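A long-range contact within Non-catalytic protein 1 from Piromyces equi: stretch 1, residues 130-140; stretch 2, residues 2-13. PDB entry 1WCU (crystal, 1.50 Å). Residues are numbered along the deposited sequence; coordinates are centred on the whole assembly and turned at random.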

# COMPACT_ATOMS: atom_id res chain seq x y z
N TYR A 130 -0.50 -1.29 11.37
CA TYR A 130 -1.27 -2.49 11.06
C TYR A 130 -2.18 -2.26 9.87
O TYR A 130 -2.89 -1.25 9.80
CB TYR A 130 -2.14 -2.91 12.27
CG TYR A 130 -1.35 -3.17 13.55
CD1 TYR A 130 -1.10 -2.15 14.44
CD2 TYR A 130 -0.88 -4.44 13.86
CE1 TYR A 130 -0.39 -2.36 15.61
CE2 TYR A 130 -0.16 -4.68 15.02
CZ TYR A 130 0.07 -3.64 15.90
OH TYR A 130 0.80 -3.87 17.06
N MET A 131 -2.15 -3.19 8.92
CA MET A 131 -2.89 -3.02 7.66
C MET A 131 -3.71 -4.25 7.33
O MET A 131 -3.31 -5.38 7.60
CB MET A 131 -1.91 -2.72 6.51
CG MET A 131 -1.26 -1.37 6.66
SD MET A 131 0.16 -1.13 5.59
CE MET A 131 1.43 -1.78 6.64
N ARG A 132 -4.86 -4.02 6.68
CA ARG A 132 -5.69 -5.09 6.14
C ARG A 132 -6.28 -4.67 4.81
O ARG A 132 -6.41 -3.47 4.53
CB ARG A 132 -6.85 -5.44 7.09
CG ARG A 132 -6.42 -6.13 8.37
CD ARG A 132 -7.60 -6.30 9.33
NE ARG A 132 -7.17 -6.98 10.55
CZ ARG A 132 -7.88 -7.05 11.68
NH1 ARG A 132 -9.08 -6.49 11.74
NH2 ARG A 132 -7.37 -7.64 12.74
N TYR A 133 -6.66 -5.64 4.00
CA TYR A 133 -7.44 -5.40 2.77
C TYR A 133 -6.76 -4.38 1.85
O TYR A 133 -7.36 -3.39 1.45
CB TYR A 133 -8.89 -5.00 3.09
CG TYR A 133 -9.57 -5.83 4.15
CD1 TYR A 133 -9.83 -7.18 3.97
CD2 TYR A 133 -9.92 -5.26 5.35
CE1 TYR A 133 -10.45 -7.94 5.01
CE2 TYR A 133 -10.52 -5.97 6.36
CZ TYR A 133 -10.78 -7.30 6.19
OH TYR A 133 -11.39 -7.96 7.25
N ILE A 134 -5.51 -4.66 1.50
CA ILE A 134 -4.77 -3.86 0.55
C ILE A 134 -5.18 -4.31 -0.84
O ILE A 134 -4.91 -5.45 -1.25
CB ILE A 134 -3.24 -4.02 0.73
CG1 ILE A 134 -2.83 -3.63 2.16
CG2 ILE A 134 -2.53 -3.14 -0.30
CD1 ILE A 134 -1.37 -3.93 2.47
N ILE A 135 -5.86 -3.43 -1.57
CA ILE A 135 -6.49 -3.78 -2.85
C ILE A 135 -6.26 -2.66 -3.85
O ILE A 135 -6.53 -1.50 -3.55
CB ILE A 135 -8.03 -3.99 -2.70
CG1 ILE A 135 -8.34 -5.11 -1.69
CG2 ILE A 135 -8.67 -4.29 -4.06
CD1 ILE A 135 -9.78 -5.14 -1.23
N TYR A 136 -5.78 -3.00 -5.03
CA TYR A 136 -5.68 -2.06 -6.15
C TYR A 136 -6.80 -2.30 -7.16
O TYR A 136 -7.11 -3.43 -7.49
CB TYR A 136 -4.33 -2.24 -6.86
CG TYR A 136 -4.29 -1.49 -8.18
CD1 TYR A 136 -4.11 -0.10 -8.21
CD2 TYR A 136 -4.50 -2.13 -9.39
CE1 TYR A 136 -4.13 0.61 -9.39
CE2 TYR A 136 -4.51 -1.42 -10.60
CZ TYR A 136 -4.33 -0.06 -10.60
OH TYR A 136 -4.35 0.65 -11.79
N SER A 137 -7.39 -1.22 -7.65
CA SER A 137 -8.40 -1.26 -8.70
C SER A 137 -7.93 -0.42 -9.88
O SER A 137 -7.42 0.68 -9.70
CB SER A 137 -9.71 -0.69 -8.18
OG SER A 137 -10.67 -0.63 -9.22
N THR A 138 -8.15 -0.92 -11.10
CA THR A 138 -7.90 -0.12 -12.29
C THR A 138 -8.93 1.00 -12.43
O THR A 138 -8.71 1.95 -13.20
CB THR A 138 -7.94 -0.95 -13.58
OG1 THR A 138 -9.20 -1.62 -13.68
CG2 THR A 138 -6.81 -1.99 -13.58
N GLY A 139 -10.04 0.89 -11.71
CA GLY A 139 -11.13 1.86 -11.79
C GLY A 139 -10.90 3.07 -10.89
O GLY A 139 -9.91 3.16 -10.18
N SER A 140 -11.83 4.01 -10.92
CA SER A 140 -11.69 5.20 -10.10
C SER A 140 -12.04 4.89 -8.65
O SER A 140 -12.77 3.95 -8.34
CB SER A 140 -12.60 6.28 -10.63
OG SER A 140 -13.93 5.94 -10.38
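Stretch 2, residues 2-13: VSATYSVVYETG

In an antiparallel pair the backbone sets where each CB points, and chi1 sets where the rest of the side chain goes from there, as residues 2-13 of Non-catalytic protein 1 illustrate. Strand 6-10 runs against strand 130-137 at 161°, their axes approaching to 4.6 Å. Y136 and S7 form a regular hydrogen-bonded pair, S7 N to Y136 O 2.8 Å and Y136 N to S7 O 2.9 Å.

Between I134 and I135 the register slips by one, a beta bulge: I134 O accepts from V9 N at 2.9 Å and, weakly, from Y10 N at 3.4 Å. V9, with phi/psi of -83/-42, leaves the extended conformation, and its CA-to-CB bond points toward stretch 1, with CB 4.0 Å from I134 CG2; chi1 is t. Y133, at 54/55, is also unextended; its CB points away, yet chi1 m brings the ring back, so that E11 O lies over one face.

Y10 adopts t, and its ring runs beside R132, CE1 lying 4.0 Å from R132 CA, while Y10 OH donates to G13 O at 2.7 Å, anchoring its far end. On the face shared by I135 and V8, Y6 takes m, setting CD1 4.1 Å from I135 CG2. Beyond the strands, T138 in p presents OG1 to T5 N at 2.8 Å, a side chain continuing the backbone ladder.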

# COMPACT_ATOMS: atom_id res chain seq x y z
N VAL A 2 -12.56 -1.61 -20.70
CA VAL A 2 -12.62 -2.71 -19.70
C VAL A 2 -13.15 -2.15 -18.39
O VAL A 2 -12.78 -1.04 -17.99
CB VAL A 2 -11.22 -3.35 -19.44
CG1 VAL A 2 -11.38 -4.68 -18.73
CG2 VAL A 2 -10.44 -3.53 -20.74
N SER A 3 -14.02 -2.92 -17.73
CA SER A 3 -14.47 -2.59 -16.38
C SER A 3 -13.33 -2.74 -15.37
O SER A 3 -12.24 -3.24 -15.70
CB SER A 3 -15.67 -3.47 -15.99
OG SER A 3 -16.81 -3.14 -16.78
N ALA A 4 -13.57 -2.31 -14.14
CA ALA A 4 -12.52 -2.30 -13.12
C ALA A 4 -12.02 -3.72 -12.84
O ALA A 4 -12.80 -4.66 -12.73
CB ALA A 4 -13.02 -1.65 -11.82
N THR A 5 -10.71 -3.85 -12.76
CA THR A 5 -10.05 -5.09 -12.44
C THR A 5 -9.37 -4.87 -11.10
O THR A 5 -8.76 -3.82 -10.91
CB THR A 5 -9.00 -5.40 -13.49
OG1 THR A 5 -9.62 -5.44 -14.80
CG2 THR A 5 -8.34 -6.72 -13.21
N TYR A 6 -9.44 -5.85 -10.20
CA TYR A 6 -8.85 -5.74 -8.86
C TYR A 6 -7.68 -6.68 -8.66
O TYR A 6 -7.72 -7.84 -9.08
CB TYR A 6 -9.88 -6.05 -7.77
CG TYR A 6 -11.11 -5.22 -7.87
CD1 TYR A 6 -11.17 -3.96 -7.30
CD2 TYR A 6 -12.23 -5.68 -8.56
CE1 TYR A 6 -12.29 -3.18 -7.40
CE2 TYR A 6 -13.36 -4.91 -8.67
CZ TYR A 6 -13.38 -3.66 -8.09
OH TYR A 6 -14.51 -2.86 -8.17
N SER A 7 -6.64 -6.16 -8.01
CA SER A 7 -5.51 -6.96 -7.52
C SER A 7 -5.61 -6.94 -5.99
O SER A 7 -5.38 -5.90 -5.38
CB SER A 7 -4.16 -6.35 -7.90
OG SER A 7 -3.94 -6.31 -9.31
N VAL A 8 -5.90 -8.09 -5.39
CA VAL A 8 -6.02 -8.19 -3.93
C VAL A 8 -4.66 -8.63 -3.39
O VAL A 8 -4.26 -9.78 -3.54
CB VAL A 8 -7.14 -9.17 -3.52
CG1 VAL A 8 -7.25 -9.28 -2.00
CG2 VAL A 8 -8.48 -8.75 -4.12
N VAL A 9 -3.94 -7.71 -2.76
CA VAL A 9 -2.55 -7.94 -2.35
C VAL A 9 -2.50 -8.69 -1.01
O VAL A 9 -1.70 -9.61 -0.81
CB VAL A 9 -1.81 -6.60 -2.21
CG1 VAL A 9 -0.39 -6.79 -1.72
CG2 VAL A 9 -1.84 -5.81 -3.52
N TYR A 10 -3.37 -8.28 -0.10
CA TYR A 10 -3.43 -8.82 1.25
C TYR A 10 -4.81 -8.58 1.85
O TYR A 10 -5.31 -7.46 1.78
CB TYR A 10 -2.36 -8.17 2.13
CG TYR A 10 -2.44 -8.60 3.58
CD1 TYR A 10 -3.13 -7.85 4.52
CD2 TYR A 10 -1.87 -9.80 4.02
CE1 TYR A 10 -3.26 -8.26 5.84
CE2 TYR A 10 -1.99 -10.21 5.33
CZ TYR A 10 -2.68 -9.45 6.24
OH TYR A 10 -2.84 -9.86 7.55
N GLU A 11 -5.42 -9.61 2.42
CA GLU A 11 -6.69 -9.46 3.12
C GLU A 11 -6.46 -9.46 4.63
O GLU A 11 -6.40 -8.39 5.24
CB GLU A 11 -7.69 -10.55 2.68
CG GLU A 11 -8.24 -10.29 1.27
CD GLU A 11 -9.39 -11.25 0.91
OE1 GLU A 11 -9.18 -12.46 1.09
OE2 GLU A 11 -10.46 -10.79 0.43
N THR A 12 -6.28 -10.65 5.20
CA THR A 12 -5.90 -10.86 6.59
C THR A 12 -4.97 -12.08 6.62
O THR A 12 -4.61 -12.60 5.56
CB THR A 12 -7.14 -11.10 7.48
OG1 THR A 12 -7.91 -12.19 6.93
CG2 THR A 12 -8.02 -9.85 7.57
N GLY A 13 -4.56 -12.54 7.80
CA GLY A 13 -3.70 -13.71 7.89
C GLY A 13 -2.22 -13.40 7.91
O GLY A 13 -1.81 -12.25 8.15
O HOH W 1 -9.63 -2.76 -16.06